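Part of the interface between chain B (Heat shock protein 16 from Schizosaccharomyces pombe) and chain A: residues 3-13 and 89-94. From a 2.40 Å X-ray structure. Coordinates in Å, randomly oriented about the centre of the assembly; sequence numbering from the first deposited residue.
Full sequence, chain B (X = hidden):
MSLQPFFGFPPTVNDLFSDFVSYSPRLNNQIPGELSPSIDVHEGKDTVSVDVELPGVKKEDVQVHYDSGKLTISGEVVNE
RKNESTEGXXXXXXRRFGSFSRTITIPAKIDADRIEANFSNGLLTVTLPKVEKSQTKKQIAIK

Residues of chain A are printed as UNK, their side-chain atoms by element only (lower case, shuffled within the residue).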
# COMPACT_ATOMS: atom_id res chain seq x y z
N LEU B 3 10.22 -0.27 2.56
CA LEU B 3 11.08 0.22 3.63
C LEU B 3 12.47 0.58 3.12
O LEU B 3 13.26 1.17 3.84
CB LEU B 3 11.21 -0.82 4.73
CG LEU B 3 10.11 -0.93 5.80
CD1 LEU B 3 8.85 -1.61 5.26
CD2 LEU B 3 10.64 -1.65 7.03
N GLN B 4 12.80 0.18 1.89
CA GLN B 4 14.11 0.51 1.35
C GLN B 4 14.31 2.03 1.28
O GLN B 4 15.41 2.52 1.53
CB GLN B 4 14.39 -0.16 -0.00
CG GLN B 4 15.88 -0.20 -0.36
CD GLN B 4 16.14 -0.62 -1.79
OE1 GLN B 4 15.20 -0.89 -2.54
NE2 GLN B 4 17.41 -0.66 -2.18
N PRO B 5 13.24 2.78 0.94
CA PRO B 5 13.33 4.20 1.29
C PRO B 5 12.94 4.50 2.74
O PRO B 5 12.01 5.28 2.95
CB PRO B 5 12.32 4.86 0.35
CG PRO B 5 12.11 3.87 -0.77
CD PRO B 5 12.23 2.54 -0.10
N PHE B 6 13.63 3.91 3.71
CA PHE B 6 13.46 4.29 5.12
C PHE B 6 14.81 4.53 5.79
O PHE B 6 15.10 5.64 6.25
CB PHE B 6 12.66 3.24 5.89
CG PHE B 6 11.39 3.77 6.50
CD1 PHE B 6 11.40 4.36 7.76
CD2 PHE B 6 10.19 3.69 5.81
CE1 PHE B 6 10.24 4.84 8.32
CE2 PHE B 6 9.01 4.17 6.37
CZ PHE B 6 9.04 4.75 7.63
N PHE B 7 15.64 3.49 5.86
CA PHE B 7 16.96 3.58 6.49
C PHE B 7 17.89 4.44 5.64
O PHE B 7 17.47 4.99 4.63
CB PHE B 7 17.55 2.19 6.71
CG PHE B 7 16.74 1.32 7.64
CD1 PHE B 7 16.94 1.37 9.01
CD2 PHE B 7 15.78 0.46 7.13
CE1 PHE B 7 16.19 0.57 9.86
CE2 PHE B 7 15.03 -0.34 7.98
CZ PHE B 7 15.24 -0.29 9.34
N GLY B 8 19.16 4.55 6.04
CA GLY B 8 20.08 5.46 5.38
C GLY B 8 20.12 5.26 3.88
O GLY B 8 20.39 4.16 3.40
N PHE B 9 19.84 6.33 3.15
CA PHE B 9 19.68 6.25 1.71
C PHE B 9 21.02 6.13 1.01
O PHE B 9 21.90 6.97 1.20
CB PHE B 9 18.90 7.47 1.18
CG PHE B 9 17.50 7.59 1.73
CD1 PHE B 9 16.77 6.46 2.07
CD2 PHE B 9 16.91 8.84 1.91
CE1 PHE B 9 15.48 6.57 2.59
CE2 PHE B 9 15.62 8.95 2.42
CZ PHE B 9 14.91 7.82 2.75
N PRO B 10 21.19 5.05 0.23
CA PRO B 10 22.28 5.04 -0.75
C PRO B 10 22.02 6.23 -1.67
O PRO B 10 20.87 6.46 -2.03
CB PRO B 10 22.05 3.74 -1.52
CG PRO B 10 21.27 2.86 -0.59
CD PRO B 10 20.40 3.80 0.20
N PRO B 11 23.07 6.99 -2.01
CA PRO B 11 22.92 8.16 -2.89
C PRO B 11 22.18 7.81 -4.18
O PRO B 11 21.46 8.65 -4.76
CB PRO B 11 24.38 8.53 -3.21
CG PRO B 11 25.15 8.09 -2.00
CD PRO B 11 24.46 6.83 -1.54
N THR B 12 22.37 6.57 -4.63
CA THR B 12 21.69 6.02 -5.80
C THR B 12 20.17 6.16 -5.74
O THR B 12 19.54 6.56 -6.71
CB THR B 12 22.03 4.54 -5.98
OG1 THR B 12 20.87 3.74 -5.71
CG2 THR B 12 23.15 4.13 -5.02
N VAL B 13 19.59 5.78 -4.60
CA VAL B 13 18.15 5.89 -4.39
C VAL B 13 17.71 7.35 -4.43
O VAL B 13 16.69 7.68 -5.05
CB VAL B 13 17.74 5.22 -3.06
CG1 VAL B 13 16.46 5.83 -2.51
CG2 VAL B 13 17.60 3.72 -3.23
N UNK A 89 31.29 3.95 -5.40
CA UNK A 89 30.15 4.47 -4.67
C UNK A 89 29.77 3.59 -3.49
O UNK A 89 30.12 2.41 -3.45
c UNK A 89 28.95 4.64 -5.60
o UNK A 89 30.28 5.96 -7.09
c UNK A 89 29.16 5.72 -6.64
n UNK A 89 28.08 6.38 -7.03
N UNK A 90 29.05 4.17 -2.54
CA UNK A 90 28.45 3.37 -1.49
C UNK A 90 27.20 2.76 -2.10
O UNK A 90 26.28 3.47 -2.49
n UNK A 90 29.82 5.45 2.69
c UNK A 90 29.17 4.93 0.42
c UNK A 90 28.03 4.25 -0.31
o UNK A 90 27.63 5.26 2.23
c UNK A 90 28.81 5.23 1.86
N UNK A 91 27.18 1.44 -2.19
CA UNK A 91 25.98 0.75 -2.64
C UNK A 91 25.01 0.60 -1.47
O UNK A 91 23.80 0.57 -1.65
c UNK A 91 25.69 -0.40 -7.32
n UNK A 91 24.55 -0.15 -7.95
c UNK A 91 26.31 -0.60 -3.26
c UNK A 91 27.24 -0.51 -4.46
n UNK A 91 26.82 0.16 -7.74
n UNK A 91 25.71 -1.22 -6.27
c UNK A 91 26.91 -1.56 -5.51
N UNK A 92 25.57 0.49 -0.27
CA UNK A 92 24.78 0.28 0.93
C UNK A 92 25.47 0.93 2.13
O UNK A 92 26.69 0.82 2.28
c UNK A 92 21.45 -1.43 0.42
c UNK A 92 20.01 -2.31 2.69
c UNK A 92 23.54 -2.02 3.32
n UNK A 92 22.28 -2.32 3.76
c UNK A 92 19.38 -2.04 1.51
c UNK A 92 22.13 -1.70 1.62
c UNK A 92 23.50 -1.63 2.02
c UNK A 92 21.39 -2.13 2.73
c UNK A 92 24.65 -1.22 1.17
c UNK A 92 20.08 -1.60 0.38
N UNK A 93 24.71 1.61 2.99
CA UNK A 93 25.26 2.06 4.26
C UNK A 93 24.35 1.81 5.46
O UNK A 93 23.31 2.46 5.60
c UNK A 93 25.63 3.54 4.20
o UNK A 93 27.01 3.71 3.94
N UNK A 94 24.74 0.88 6.33
CA UNK A 94 24.12 0.74 7.64
C UNK A 94 24.94 1.36 8.78
O UNK A 94 24.44 1.50 9.90
c UNK A 94 23.80 -0.72 7.93
c UNK A 94 22.78 -1.31 6.97
o UNK A 94 21.55 -3.32 6.71
c UNK A 94 22.59 -2.80 7.16
o UNK A 94 23.47 -3.44 7.76
O HOH W 1 20.54 1.41 4.09

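Position 89 of chain A carries two side-chain carbons, the second bearing one oxygen and one nitrogen. It lies in a strand with its CA-to-CB bond toward chain B, yet the side chain makes no contact with chain B within 4.5 Å, so it borders the contact without making it. The short amide identifies Asn A89.

Position 90 has three side-chain carbons, the third carrying one oxygen and one nitrogen. Its CA-to-CB bond points sideways, and its backbone does the touching: the O of position 90 lies 3.9 Å from Pro B11 CD, 4.1 Å from Thr B12 CG2 and 4.3 Å from Pro B10 CB. One carbonyl thus faces carbon atoms of three consecutive residues where the helix of chain B begins. The side chain is the same amide one carbon longer, Gln A90.

Position 91 shows three carbons, a nitrogen, then a carbon with two more nitrogens, a guanidinium. Here the chain turns a corner. The CA-to-CB bond points away and the guanidinium finds hydrogen bonds elsewhere in the structure, while the backbone meets chain B, with the O of position 91 3.6 Å from Pro B10 CG. This is Arg A91.

Position 92 has one carbon followed by fused five- and six-membered rings holding eight carbons and one nitrogen. Although its CA-to-CB bond points away, the ring end swings nearer, with Gln B4 NE2 at the ring edge and Pro B10 CG approaching obliquely. It can only be Trp A92. Gln B4 NE2 sits 3.8 Å from Trp A92 CZ3, and Pro B10 CG 4.4 Å from Trp A92 CE3, an apolar contact.

Position 93 has one carbon and one oxygen. Its CB comes no nearer than 5.3 Å to Gly B8 O. The backbone links through water 1, whose O donates to Gly B8 O at 2.8 Å and, weakly, to the O of position 93 at 3.3 Å. This is Ser A93.

Position 94 has three carbons, the third carrying two oxygens, a carboxylate, and barely touches chain B: Glu A94. It accepts a nearly straight hydrogen bond from the indole, Trp A92 NE1 to Glu A94 OE2 at 3.2 Å.

The contact works by shape, with no direct hydrogen bond across it. Pro B10, buried at the N-cap position, packs against the corner of chain A, touching two carbonyls and the indole; Pro B11 and Thr B12 extend that surface along the helix start. The design rule is economical: rigid prolines meet backbone carbonyls, a ring hydrogen-bonded to Glu A94 supplies the apolar patch, and one water joins two carbonyls that could not bond to each other.

Chain A, residues 89-94: NQRWSE
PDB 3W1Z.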